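Local coordinates for BH2602 protein (Bacillus halodurans, PDB 3NWZ), which binds coenzyme A and belongs to the hotdog-fold thioesterase superfamily, so it may hydrolyse acyl-CoA thioesters, at the interface of chains A and B and the interface of chains B and C. Numbering follows the deposited sequence. Chains: chain A/B/C, BH2602 protein.

Contact 1: the interface of chains A and B. Residues chain A 133, 141, 143, 156, 158-159; chain B 116, 143, 156, 158.
A:Thr158, on strand 153-163, meets B:His116, at the end of strand 108-116, tip to tip where two hotdog-fold sheets of the 4HBT thioesterase superfamily face each other. The hydroxyl OG1 of A:Thr158 lies in the plane of the imidazole, at its edge, and forms a hydrogen bond of 2.7 Å with ring nitrogen NE2 of B:His116; either partner could be the donor. A:Thr158 has OG1 between its backbone N and carbonyl carbon (chi1 61°), which aims the hydroxyl at the ring and leaves methyl CG2 for another partner. That partner is the selenomethionine B:Met156, whose SE is 3.3 Å from CG2 of A:Thr158. Further back along the same side chain, CG of B:Met156 is crossed at about a right angle by A:Val133, with CG1 at 3.5 Å. A:Val141 adds a lighter apolar contact, its CG1 4.0 Å from CG of B:His116. A phenylalanine in place of B:His116 would probably leave the A:Thr158 hydroxyl without its mate and free to turn.

The two-fold twin repeats the selenium contact, with CG2 of B:Thr158 3.5 Å from SE of A:Met156. Packing thins toward the paired glutamates, each of which buries less surface than A:Thr158 or B:Met156. Carboxylate oxygen OE2 of B:Glu143 is 3.4 Å from the terminal methyl CE of A:Met156, a contact without a hydrogen bond. A:Glu143 OE1 and B:Glu143 OE2 stay 4.1 Å apart, their carboxylate planes turned 59°, and their like charges would probably resist closer approach.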
ATOM      1  N   VAL A 133      -4.145   5.987 -13.687  1.00 31.03           N
ATOM      2  CA  VAL A 133      -5.180   6.529 -12.830  1.00 40.25           C
ATOM      3  C   VAL A 133      -5.006   8.023 -12.791  1.00 50.10           C
ATOM      4  O   VAL A 133      -5.942   8.771 -12.530  1.00 67.58           O
ATOM      5  CB  VAL A 133      -5.041   5.956 -11.407  1.00 38.40           C
ATOM      6  CG1 VAL A 133      -6.115   6.549 -10.491  1.00 43.98           C
ATOM      7  CG2 VAL A 133      -5.125   4.419 -11.466  1.00 18.35           C
ATOM      8  N   VAL A 141       0.460   7.891 -11.298  1.00 26.83           N
ATOM      9  CA  VAL A 141      -0.263   6.921 -10.506  1.00 33.64           C
ATOM     10  C   VAL A 141      -0.962   5.980 -11.478  1.00 38.46           C
ATOM     11  O   VAL A 141      -1.664   6.426 -12.390  1.00 40.41           O
ATOM     12  CB  VAL A 141      -1.279   7.637  -9.623  1.00 36.76           C
ATOM     13  CG1 VAL A 141      -2.117   6.628  -8.838  1.00 41.57           C
ATOM     14  CG2 VAL A 141      -0.534   8.592  -8.684  1.00 30.42           C
ATOM     15  N   GLU A 143      -2.761   1.724 -11.815  1.00 45.76           N
ATOM     16  CA  GLU A 143      -3.439   0.680 -11.063  1.00 32.32           C
ATOM     17  C   GLU A 143      -3.475  -0.584 -11.896  1.00 36.16           C
ATOM     18  O   GLU A 143      -3.470  -0.513 -13.120  1.00 39.79           O
ATOM     19  CB  GLU A 143      -4.872   1.113 -10.748  1.00 26.07           C
ATOM     20  CG  GLU A 143      -5.841   0.949 -11.937  1.00 37.14           C
ATOM     21  CD  GLU A 143      -7.230   1.469 -11.636  1.00 52.77           C
ATOM     22  OE1 GLU A 143      -7.881   0.948 -10.700  1.00 67.09           O
ATOM     23  OE2 GLU A 143      -7.668   2.405 -12.340  1.00 60.61           O
HETATM   24  N   MSE A 156      -4.691  -7.610  -6.650  1.00 25.64           N
HETATM   25  CA  MSE A 156      -5.035  -6.257  -7.067  1.00 26.27           C
HETATM   26  C   MSE A 156      -4.041  -5.325  -6.349  1.00 33.67           C
HETATM   27  O   MSE A 156      -3.601  -5.642  -5.239  1.00 33.10           O
HETATM   28  CB  MSE A 156      -6.478  -5.999  -6.639  1.00 54.07           C
HETATM   29  CG  MSE A 156      -7.166  -4.851  -7.307  1.00 67.49           C
HETATM   30 SE   MSE A 156      -7.077  -3.259  -6.257  1.00 76.18          SE
HETATM   31  CE  MSE A 156      -6.437  -2.079  -7.673  1.00 39.14           C
ATOM     32  N   THR A 158      -1.904  -0.973  -6.491  1.00 37.76           N
ATOM     33  CA  THR A 158      -1.648   0.322  -7.113  1.00 34.24           C
ATOM     34  C   THR A 158      -0.145   0.615  -7.063  1.00 29.59           C
ATOM     35  O   THR A 158       0.600   0.011  -6.290  1.00 40.39           O
ATOM     36  CB  THR A 158      -2.429   1.487  -6.396  1.00 21.74           C
ATOM     37  OG1 THR A 158      -2.009   1.578  -5.026  1.00 24.35           O
ATOM     38  CG2 THR A 158      -3.973   1.213  -6.410  1.00 17.37           C
ATOM     39  N   GLY A 159       0.301   1.531  -7.912  1.00 17.13           N
ATOM     40  CA  GLY A 159       1.706   1.892  -7.944  1.00 28.15           C
ATOM     41  C   GLY A 159       1.954   3.307  -8.429  1.00 35.26           C
ATOM     42  O   GLY A 159       1.427   3.727  -9.454  1.00 44.90           O
TER
ATOM     43  N   HIS B 116      -4.063   7.387  -2.633  1.00 42.51           N
ATOM     44  CA  HIS B 116      -3.185   8.035  -3.607  1.00 36.30           C
ATOM     45  C   HIS B 116      -3.830   9.383  -3.884  1.00 31.77           C
ATOM     46  O   HIS B 116      -4.847   9.474  -4.588  1.00 25.32           O
ATOM     47  CB  HIS B 116      -3.104   7.233  -4.906  1.00 45.44           C
ATOM     48  CG  HIS B 116      -2.173   6.066  -4.837  1.00 46.18           C
ATOM     49  ND1 HIS B 116      -0.802   6.208  -4.830  1.00 42.33           N
ATOM     50  CD2 HIS B 116      -2.415   4.737  -4.745  1.00 44.84           C
ATOM     51  CE1 HIS B 116      -0.240   5.017  -4.738  1.00 47.18           C
ATOM     52  NE2 HIS B 116      -1.196   4.108  -4.685  1.00 50.04           N
ATOM     53  N   GLU B 143     -11.728  -1.367  -3.732  1.00 33.06           N
ATOM     54  CA  GLU B 143     -11.028  -0.251  -4.365  1.00 32.27           C
ATOM     55  C   GLU B 143     -12.016   0.899  -4.363  1.00 32.97           C
ATOM     56  O   GLU B 143     -13.196   0.692  -4.060  1.00 42.02           O
ATOM     57  CB  GLU B 143     -10.553  -0.599  -5.791  1.00 26.07           C
ATOM     58  CG  GLU B 143     -11.599  -0.961  -6.795  1.00 49.66           C
ATOM     59  CD  GLU B 143     -10.967  -1.438  -8.090  1.00 76.06           C
ATOM     60  OE1 GLU B 143     -11.693  -1.600  -9.091  1.00 87.24           O
ATOM     61  OE2 GLU B 143      -9.738  -1.658  -8.103  1.00 84.96           O
HETATM   62  N   MSE B 156      -7.313   8.110  -5.220  1.00 43.29           N
HETATM   63  CA  MSE B 156      -7.594   6.746  -5.613  1.00 42.32           C
HETATM   64  C   MSE B 156      -6.984   5.912  -4.497  1.00 41.90           C
HETATM   65  O   MSE B 156      -5.913   6.248  -3.972  1.00 44.93           O
HETATM   66  CB  MSE B 156      -6.922   6.449  -6.936  1.00 44.32           C
HETATM   67  CG  MSE B 156      -7.336   5.142  -7.581  1.00 40.06           C
HETATM   68 SE   MSE B 156      -6.120   3.655  -7.210  1.00 91.75          SE
HETATM   69  CE  MSE B 156      -7.421   2.226  -7.318  1.00 65.84           C
ATOM     70  N   THR B 158      -7.368   1.763  -2.177  1.00 41.98           N
ATOM     71  CA  THR B 158      -7.922   0.440  -1.935  1.00 37.90           C
ATOM     72  C   THR B 158      -7.767   0.231  -0.428  1.00 34.81           C
ATOM     73  O   THR B 158      -7.117   1.035   0.233  1.00 29.03           O
ATOM     74  CB  THR B 158      -7.140  -0.664  -2.717  1.00 49.23           C
ATOM     75  OG1 THR B 158      -5.749  -0.670  -2.326  1.00 34.18           O
ATOM     76  CG2 THR B 158      -7.245  -0.404  -4.222  1.00 55.70           C
TER

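Contact 2: the interface of chains B and C. Residues chain B 111-112, 139, 160, 162; chain C 111-112, 139, 160.
Facing strands of two hotdog sheets, 108-116 of chain B and 108-117 of chain C, bring B:Glu112 and C:Glu112 together, each flanked by the opposite chain's Arg139, a residue that also contacts CoA in this protein. C:Arg139 has CG between its backbone N and carbonyl carbon (chi1 55°), and its chain reaches B:Glu112 tip to tip, gripping one oxygen, OE2, end-on with both terminal nitrogens. NH2 of C:Arg139 donates a hydrogen bond of 2.8 Å to the syn lone pair of OE2 of B:Glu112, and OE2 is 7° out of the guanidinium plane. NH1 also donates to OE2 from the syn side, tilted out of the carboxylate plane, and forms the salt bridge; its very short modelled length should not be taken literally. The same NH1 donates to OG of C:Ser160 at 2.9 Å, a second-shell bond that would restrain the guanidinium's rotation.

The reciprocal pair differs. B:Arg139 has CG anti to its backbone N (chi1 -174°), and from there its side chain slides past C:Glu112 in the opposite direction instead of meeting it end to end. NH1 of B:Arg139 makes a salt bridge of 2.6 Å with OE2 of C:Glu112, but its N-H points away. OG of C:Ser111 lies over one face of that guanidinium, toward the rim, and donates to OE1 of C:Glu112 at 2.8 Å. OG of B:Ser160 donates to OE2 of C:Glu112 at 2.7 Å from well above the carboxylate plane.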
ATOM      1  N   SER B 111      -9.289  -2.580   8.045  1.00 36.03           N
ATOM      2  CA  SER B 111      -8.014  -3.186   8.419  1.00 37.81           C
ATOM      3  C   SER B 111      -6.830  -2.396   7.864  1.00 34.66           C
ATOM      4  O   SER B 111      -5.911  -2.038   8.616  1.00 27.13           O
ATOM      5  CB  SER B 111      -7.936  -4.612   7.893  1.00 44.46           C
ATOM      6  OG  SER B 111      -6.622  -5.115   8.010  1.00 56.20           O
ATOM      7  N   GLU B 112      -6.843  -2.137   6.555  1.00 42.91           N
ATOM      8  CA  GLU B 112      -5.777  -1.371   5.886  1.00 42.91           C
ATOM      9  C   GLU B 112      -6.385  -0.340   4.932  1.00 33.32           C
ATOM     10  O   GLU B 112      -7.368  -0.622   4.244  1.00 32.19           O
ATOM     11  CB  GLU B 112      -4.858  -2.290   5.053  1.00 45.38           C
ATOM     12  CG  GLU B 112      -3.764  -3.037   5.814  1.00 56.29           C
ATOM     13  CD  GLU B 112      -4.292  -4.127   6.745  1.00 64.69           C
ATOM     14  OE1 GLU B 112      -4.937  -5.090   6.251  1.00 62.93           O
ATOM     15  OE2 GLU B 112      -4.053  -4.016   7.973  1.00 68.98           O
ATOM     16  N   ARG B 139     -11.994 -11.443   5.310  1.00 42.46           N
ATOM     17  CA  ARG B 139     -11.417 -10.240   4.728  1.00 29.20           C
ATOM     18  C   ARG B 139     -12.103  -9.829   3.417  1.00 39.05           C
ATOM     19  O   ARG B 139     -12.449 -10.675   2.581  1.00 42.30           O
ATOM     20  CB  ARG B 139      -9.896 -10.456   4.496  1.00 20.85           C
ATOM     21  CG  ARG B 139      -9.143  -9.224   4.032  1.00 34.96           C
ATOM     22  CD  ARG B 139      -7.629  -9.475   3.996  1.00 42.75           C
ATOM     23  NE  ARG B 139      -7.286 -10.424   2.947  1.00 49.08           N
ATOM     24  CZ  ARG B 139      -6.748 -10.097   1.777  1.00 47.76           C
ATOM     25  NH1 ARG B 139      -6.467  -8.839   1.482  1.00 43.41           N
ATOM     26  NH2 ARG B 139      -6.521 -11.038   0.886  1.00 41.67           N
ATOM     27  N   SER B 160      -8.586  -2.876   3.134  1.00 37.85           N
ATOM     28  CA  SER B 160      -9.074  -4.190   3.559  1.00 40.06           C
ATOM     29  C   SER B 160      -9.944  -4.056   4.786  1.00 39.91           C
ATOM     30  O   SER B 160      -9.677  -3.249   5.666  1.00 46.21           O
ATOM     31  CB  SER B 160      -7.927  -5.153   3.873  1.00 32.47           C
ATOM     32  OG  SER B 160      -7.223  -5.528   2.704  1.00 54.43           O
ATOM     33  N   PHE B 162     -12.385  -6.319   7.783  1.00 33.92           N
ATOM     34  CA  PHE B 162     -12.533  -7.591   8.453  1.00 34.05           C
ATOM     35  C   PHE B 162     -13.924  -7.623   9.025  1.00 41.19           C
ATOM     36  O   PHE B 162     -14.451  -6.592   9.454  1.00 34.24           O
ATOM     37  CB  PHE B 162     -11.515  -7.707   9.592  1.00 35.78           C
ATOM     38  CG  PHE B 162     -10.330  -8.535   9.248  1.00 41.19           C
ATOM     39  CD1 PHE B 162     -10.314  -9.891   9.535  1.00 39.08           C
ATOM     40  CD2 PHE B 162      -9.247  -7.974   8.578  1.00 43.99           C
ATOM     41  CE1 PHE B 162      -9.236 -10.685   9.154  1.00 44.06           C
ATOM     42  CE2 PHE B 162      -8.168  -8.759   8.193  1.00 35.57           C
ATOM     43  CZ  PHE B 162      -8.163 -10.124   8.483  1.00 41.80           C
TER
ATOM     44  N   SER C 111      -0.826 -11.147   2.728  1.00 37.69           N
ATOM     45  CA  SER C 111      -2.132 -10.571   2.463  1.00 36.91           C
ATOM     46  C   SER C 111      -1.994  -9.179   1.821  1.00 39.87           C
ATOM     47  O   SER C 111      -2.559  -8.927   0.740  1.00 37.18           O
ATOM     48  CB  SER C 111      -2.892 -10.499   3.798  1.00 33.52           C
ATOM     49  OG  SER C 111      -4.149  -9.877   3.682  1.00 38.47           O
ATOM     50  N   GLU C 112      -1.254  -8.289   2.488  1.00 35.04           N
ATOM     51  CA  GLU C 112      -1.007  -6.927   2.001  1.00 31.58           C
ATOM     52  C   GLU C 112       0.481  -6.628   1.956  1.00 42.52           C
ATOM     53  O   GLU C 112       1.207  -6.973   2.875  1.00 47.05           O
ATOM     54  CB  GLU C 112      -1.636  -5.861   2.918  1.00 42.11           C
ATOM     55  CG  GLU C 112      -3.069  -5.481   2.641  1.00 46.27           C
ATOM     56  CD  GLU C 112      -4.023  -6.577   3.028  1.00 48.50           C
ATOM     57  OE1 GLU C 112      -3.888  -7.106   4.156  1.00 59.45           O
ATOM     58  OE2 GLU C 112      -4.911  -6.906   2.208  1.00 46.47           O
ATOM     59  N   ARG C 139      -4.490 -11.734  11.805  1.00 48.85           N
ATOM     60  CA  ARG C 139      -3.336 -11.362  10.974  1.00 52.09           C
ATOM     61  C   ARG C 139      -2.170 -10.776  11.773  1.00 60.80           C
ATOM     62  O   ARG C 139      -2.349 -10.307  12.901  1.00 66.43           O
ATOM     63  CB  ARG C 139      -3.754 -10.381   9.854  1.00 48.83           C
ATOM     64  CG  ARG C 139      -4.483  -9.095  10.290  1.00 57.28           C
ATOM     65  CD  ARG C 139      -3.585  -8.117  11.048  1.00 59.52           C
ATOM     66  NE  ARG C 139      -4.214  -6.809  11.234  1.00 56.86           N
ATOM     67  CZ  ARG C 139      -4.155  -5.826  10.344  1.00 49.90           C
ATOM     68  NH1 ARG C 139      -3.493  -6.005   9.211  1.00 53.14           N
ATOM     69  NH2 ARG C 139      -4.752  -4.668  10.576  1.00 30.39           N
ATOM     70  N   SER C 160       1.165  -7.182   5.619  1.00 31.57           N
ATOM     71  CA  SER C 160       0.189  -7.847   6.466  1.00 42.11           C
ATOM     72  C   SER C 160       0.137  -9.315   6.094  1.00 44.72           C
ATOM     73  O   SER C 160       0.123  -9.679   4.916  1.00 44.53           O
ATOM     74  CB  SER C 160      -1.191  -7.220   6.328  1.00 52.00           C
ATOM     75  OG  SER C 160      -2.020  -7.650   7.399  1.00 56.47           O
TER

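The C-alpha centres of contact 1 and contact 2 lie about 16 Å apart, and chain B contributes to both, facing chain A in one and chain C in the other. Both draw on the same three strands, near 108-116, 139-147 and 153-163. In strand 153-163, positions 156 and 158 serve contact 1 while 160 and 162 serve contact 2, the even spacing expected of one strand face. One sheet surface of chain B therefore bridges two neighbours, consistent with the deposited four-chain assembly. Contact 1 is mainly apolar and contact 2 mainly charged, so the surface changes character along its length.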